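Local coordinates for pesticidal crystal protein Cry2Aa (Bacillus thuringiensis serovar kurstaki, PDB 1I5P) that kills dipteran and lepidopteran larvae by binding to their midgut epithelial cells and causing colloid-osmotic lysis, at residues 212-223 with 256-264. Sequence-based numbering, arbitrary orientation.
Sequences LRNYTRDYSNYC and VSIWSLFKY
Trp259 is pushed as a knob into the hole formed by Thr216, Tyr219, Ser220 and Cys223, and it meets helix 202-232 mainly with the rim of its six-membered ring. Its CG lies anti to the carbonyl carbon (chi1 -62°), which carries the indole across to that helix. Ser220 OG arrives at the ring edge, in its plane, 3.6 Å from Trp259 CE3. Further along the same rim Cys223 SG stands 3.9 Å from Trp259 CH2, and its direction from the ring centre is 77° off the normal, an edgewise sulfur-aromatic contact. Tyr219 contributes its CB, 3.8 Å from Trp259 CZ3, while its hydroxyl turns away to bond His184. The indole NE1 is likewise satisfied by Asn182 of helix 170-193, whose Ala181 and Leu185 also touch the Trp259 side chain.

Val256, whose CA lies over one face of the indole toward its rim, is branched and so offers a methyl to each of two neighbours: CG1 packs on Ser220, and CG2 lies 3.8 Å from Cys223 CB. The short side chain of Ser220 suits a place where its CA is 5.6 Å from Val256 CA. A water bridges the two, donating to Ser220 OG at 2.7 Å and to Val256 O. Thr216 OG1 hydrogen-bonds Leu212 O, which also receives Thr216 N, while CG2, anti to the backbone N, is directed at the Ser260 backbone. Leu212 CD1 reaches the edge of the Phe262 ring.

Within the N-terminal domain of this three-domain toxin, helix 202-232 thus packs on the C-terminal part of helix 238-259 and the residues that follow it. Ser220 OG accepts from water and Thr216 OG1 bonds within its own helix, so direct contact between the segments rests on van der Waals and edgewise sulfur-aromatic packing, with Trp259 as the knob.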
loop_
_atom_site.group_PDB
_atom_site.type_symbol
_atom_site.label_atom_id
_atom_site.label_comp_id
_atom_site.label_asym_id
_atom_site.label_seq_id
_atom_site.Cartn_x
_atom_site.Cartn_y
_atom_site.Cartn_z
ATOM N N LEU A 212 -13.804 12.612 -15.534
ATOM C CA LEU A 212 -12.998 12.152 -14.411
ATOM C C LEU A 212 -13.528 10.823 -13.881
ATOM O O LEU A 212 -12.766 9.885 -13.651
ATOM C CB LEU A 212 -12.996 13.190 -13.284
ATOM C CG LEU A 212 -12.043 12.871 -12.122
ATOM C CD1 LEU A 212 -10.613 12.768 -12.644
ATOM C CD2 LEU A 212 -12.140 13.954 -11.049
ATOM N N ARG A 213 -14.840 10.743 -13.694
ATOM C CA ARG A 213 -15.435 9.516 -13.195
ATOM C C ARG A 213 -15.338 8.378 -14.209
ATOM O O ARG A 213 -14.830 7.299 -13.894
ATOM C CB ARG A 213 -16.907 9.723 -12.835
ATOM C CG ARG A 213 -17.582 8.441 -12.329
ATOM C CD ARG A 213 -19.081 8.452 -12.593
ATOM N NE ARG A 213 -19.762 7.262 -12.075
ATOM C CZ ARG A 213 -19.922 6.117 -12.739
ATOM N NH1 ARG A 213 -19.454 5.973 -13.972
ATOM N NH2 ARG A 213 -20.567 5.110 -12.164
ATOM N N ASN A 214 -15.827 8.616 -15.423
ATOM C CA ASN A 214 -15.829 7.577 -16.455
ATOM C C ASN A 214 -14.461 7.071 -16.868
ATOM O O ASN A 214 -14.279 5.870 -17.057
ATOM C CB ASN A 214 -16.604 8.053 -17.686
ATOM C CG ASN A 214 -18.079 8.284 -17.392
ATOM O OD1 ASN A 214 -18.616 7.767 -16.414
ATOM N ND2 ASN A 214 -18.742 9.051 -18.249
ATOM N N TYR A 215 -13.492 7.966 -17.011
ATOM C CA TYR A 215 -12.163 7.515 -17.393
ATOM C C TYR A 215 -11.466 6.829 -16.219
ATOM O O TYR A 215 -10.698 5.891 -16.413
ATOM C CB TYR A 215 -11.340 8.679 -17.949
ATOM C CG TYR A 215 -11.743 9.032 -19.370
ATOM C CD1 TYR A 215 -12.489 10.175 -19.645
ATOM C CD2 TYR A 215 -11.421 8.185 -20.435
ATOM C CE1 TYR A 215 -12.909 10.470 -20.946
ATOM C CE2 TYR A 215 -11.834 8.467 -21.737
ATOM C CZ TYR A 215 -12.577 9.611 -21.986
ATOM O OH TYR A 215 -12.975 9.890 -23.275
ATOM N N THR A 216 -11.747 7.278 -15.000
ATOM C CA THR A 216 -11.152 6.640 -13.827
ATOM C C THR A 216 -11.635 5.189 -13.820
ATOM O O THR A 216 -10.876 4.263 -13.535
ATOM C CB THR A 216 -11.600 7.331 -12.513
ATOM O OG1 THR A 216 -10.955 8.607 -12.400
ATOM C CG2 THR A 216 -11.248 6.475 -11.306
ATOM N N ARG A 217 -12.909 5.007 -14.145
ATOM C CA ARG A 217 -13.496 3.681 -14.198
ATOM C C ARG A 217 -12.808 2.817 -15.257
ATOM O O ARG A 217 -12.308 1.733 -14.955
ATOM C CB ARG A 217 -14.994 3.795 -14.491
ATOM C CG ARG A 217 -15.654 2.503 -14.949
ATOM C CD ARG A 217 -16.195 2.676 -16.357
ATOM N NE ARG A 217 -17.542 3.231 -16.364
ATOM C CZ ARG A 217 -18.049 3.967 -17.348
ATOM N NH1 ARG A 217 -17.319 4.258 -18.415
ATOM N NH2 ARG A 217 -19.298 4.397 -17.269
ATOM N N ASP A 218 -12.772 3.305 -16.492
ATOM C CA ASP A 218 -12.156 2.559 -17.588
ATOM C C ASP A 218 -10.696 2.201 -17.331
ATOM O O ASP A 218 -10.290 1.044 -17.489
ATOM C CB ASP A 218 -12.247 3.357 -18.891
ATOM C CG ASP A 218 -13.679 3.601 -19.329
ATOM O OD1 ASP A 218 -14.592 2.995 -18.737
ATOM O OD2 ASP A 218 -13.889 4.395 -20.267
ATOM N N TYR A 219 -9.909 3.197 -16.945
ATOM C CA TYR A 219 -8.499 2.979 -16.683
ATOM C C TYR A 219 -8.264 2.102 -15.458
ATOM O O TYR A 219 -7.364 1.262 -15.456
ATOM C CB TYR A 219 -7.792 4.323 -16.519
ATOM C CG TYR A 219 -7.889 5.225 -17.735
ATOM C CD1 TYR A 219 -7.594 6.581 -17.633
ATOM C CD2 TYR A 219 -8.273 4.727 -18.984
ATOM C CE1 TYR A 219 -7.676 7.420 -18.735
ATOM C CE2 TYR A 219 -8.357 5.564 -20.102
ATOM C CZ TYR A 219 -8.060 6.909 -19.966
ATOM O OH TYR A 219 -8.162 7.762 -21.043
ATOM N N SER A 220 -9.067 2.295 -14.416
ATOM C CA SER A 220 -8.920 1.499 -13.198
ATOM C C SER A 220 -9.213 0.040 -13.491
ATOM O O SER A 220 -8.407 -0.838 -13.174
ATOM C CB SER A 220 -9.868 1.993 -12.101
ATOM O OG SER A 220 -9.493 3.271 -11.605
ATOM N N ASN A 221 -10.365 -0.222 -14.099
ATOM C CA ASN A 221 -10.740 -1.595 -14.418
ATOM C C ASN A 221 -9.721 -2.260 -15.340
ATOM O O ASN A 221 -9.373 -3.424 -15.144
ATOM C CB ASN A 221 -12.137 -1.640 -15.051
ATOM C CG ASN A 221 -13.248 -1.327 -14.053
ATOM O OD1 ASN A 221 -13.054 -1.406 -12.837
ATOM N ND2 ASN A 221 -14.427 -0.986 -14.567
ATOM N N TYR A 222 -9.233 -1.521 -16.335
ATOM C CA TYR A 222 -8.247 -2.078 -17.255
ATOM C C TYR A 222 -6.993 -2.532 -16.512
ATOM O O TYR A 222 -6.460 -3.611 -16.779
ATOM C CB TYR A 222 -7.853 -1.053 -18.323
ATOM C CG TYR A 222 -6.707 -1.529 -19.192
ATOM C CD1 TYR A 222 -6.901 -2.497 -20.180
ATOM C CD2 TYR A 222 -5.415 -1.052 -18.987
ATOM C CE1 TYR A 222 -5.830 -2.979 -20.943
ATOM C CE2 TYR A 222 -4.341 -1.526 -19.737
ATOM C CZ TYR A 222 -4.549 -2.484 -20.710
ATOM O OH TYR A 222 -3.466 -2.941 -21.435
ATOM N N CYS A 223 -6.518 -1.706 -15.582
ATOM C CA CYS A 223 -5.325 -2.044 -14.805
ATOM C C CYS A 223 -5.571 -3.257 -13.919
ATOM O O CYS A 223 -4.759 -4.180 -13.870
ATOM C CB CYS A 223 -4.897 -0.859 -13.930
ATOM S SG CYS A 223 -4.213 0.529 -14.840
ATOM N N VAL A 256 -3.783 3.647 -9.274
ATOM C CA VAL A 256 -5.184 3.278 -9.365
ATOM C C VAL A 256 -5.905 3.710 -8.090
ATOM O O VAL A 256 -7.034 4.194 -8.147
ATOM C CB VAL A 256 -5.356 1.763 -9.552
ATOM C CG1 VAL A 256 -6.836 1.423 -9.617
ATOM C CG2 VAL A 256 -4.657 1.314 -10.833
ATOM N N SER A 257 -5.236 3.547 -6.951
ATOM C CA SER A 257 -5.803 3.919 -5.652
ATOM C C SER A 257 -5.965 5.428 -5.456
ATOM O O SER A 257 -6.804 5.869 -4.666
ATOM C CB SER A 257 -4.938 3.372 -4.523
ATOM O OG SER A 257 -5.054 1.961 -4.434
ATOM N N ILE A 258 -5.161 6.225 -6.155
ATOM C CA ILE A 258 -5.294 7.663 -6.001
ATOM C C ILE A 258 -6.288 8.256 -6.999
ATOM O O ILE A 258 -6.910 9.279 -6.714
ATOM C CB ILE A 258 -3.928 8.389 -6.126
ATOM C CG1 ILE A 258 -4.030 9.787 -5.511
ATOM C CG2 ILE A 258 -3.511 8.485 -7.588
ATOM C CD1 ILE A 258 -4.265 9.790 -4.009
ATOM N N TRP A 259 -6.461 7.609 -8.152
ATOM C CA TRP A 259 -7.385 8.119 -9.170
ATOM C C TRP A 259 -8.813 8.298 -8.661
ATOM O O TRP A 259 -9.436 9.332 -8.901
ATOM C CB TRP A 259 -7.416 7.195 -10.388
ATOM C CG TRP A 259 -6.106 7.052 -11.094
ATOM C CD1 TRP A 259 -5.036 7.906 -11.035
ATOM C CD2 TRP A 259 -5.729 5.999 -11.981
ATOM N NE1 TRP A 259 -4.016 7.442 -11.832
ATOM C CE2 TRP A 259 -4.414 6.270 -12.424
ATOM C CE3 TRP A 259 -6.373 4.845 -12.447
ATOM C CZ2 TRP A 259 -3.732 5.434 -13.308
ATOM C CZ3 TRP A 259 -5.695 4.012 -13.328
ATOM C CH2 TRP A 259 -4.387 4.311 -13.747
ATOM N N SER A 260 -9.329 7.289 -7.965
ATOM C CA SER A 260 -10.686 7.355 -7.448
ATOM C C SER A 260 -10.794 8.319 -6.270
ATOM O O SER A 260 -11.856 8.444 -5.661
ATOM C CB SER A 260 -11.180 5.956 -7.050
ATOM O OG SER A 260 -10.353 5.371 -6.064
ATOM N N LEU A 261 -9.688 8.989 -5.945
ATOM C CA LEU A 261 -9.682 9.974 -4.862
ATOM C C LEU A 261 -9.438 11.368 -5.436
ATOM O O LEU A 261 -9.473 12.357 -4.711
ATOM C CB LEU A 261 -8.609 9.638 -3.811
ATOM C CG LEU A 261 -8.889 8.377 -2.983
ATOM C CD1 LEU A 261 -7.753 8.145 -2.005
ATOM C CD2 LEU A 261 -10.228 8.513 -2.246
ATOM N N PHE A 262 -9.191 11.445 -6.742
ATOM C CA PHE A 262 -8.970 12.736 -7.398
ATOM C C PHE A 262 -10.217 13.604 -7.218
ATOM O O PHE A 262 -10.149 14.833 -7.253
ATOM C CB PHE A 262 -8.708 12.552 -8.897
ATOM C CG PHE A 262 -7.253 12.349 -9.260
ATOM C CD1 PHE A 262 -6.871 12.307 -10.598
ATOM C CD2 PHE A 262 -6.271 12.231 -8.284
ATOM C CE1 PHE A 262 -5.535 12.152 -10.961
ATOM C CE2 PHE A 262 -4.930 12.077 -8.634
ATOM C CZ PHE A 262 -4.559 12.038 -9.974
ATOM N N LYS A 263 -11.359 12.949 -7.031
ATOM C CA LYS A 263 -12.632 13.639 -6.844
ATOM C C LYS A 263 -12.648 14.414 -5.524
ATOM O O LYS A 263 -13.565 15.192 -5.265
ATOM C CB LYS A 263 -13.786 12.626 -6.855
ATOM C CG LYS A 263 -13.867 11.800 -5.569
ATOM C CD LYS A 263 -14.499 10.411 -5.740
ATOM C CE LYS A 263 -16.015 10.418 -5.732
ATOM N NZ LYS A 263 -16.525 9.040 -5.455
ATOM N N TYR A 264 -11.642 14.189 -4.683
ATOM C CA TYR A 264 -11.553 14.883 -3.398
ATOM C C TYR A 264 -10.406 15.884 -3.344
ATOM O O TYR A 264 -9.423 15.768 -4.079
ATOM C CB TYR A 264 -11.376 13.877 -2.250
ATOM C CG TYR A 264 -12.573 12.990 -2.000
ATOM C CD1 TYR A 264 -12.550 11.640 -2.350
ATOM C CD2 TYR A 264 -13.746 13.510 -1.445
ATOM C CE1 TYR A 264 -13.671 10.825 -2.159
ATOM C CE2 TYR A 264 -14.871 12.707 -1.256
ATOM C CZ TYR A 264 -14.827 11.370 -1.617
ATOM O OH TYR A 264 -15.951 10.593 -1.474
HETATM O O HOH W 1 -9.440 3.828 -8.994
#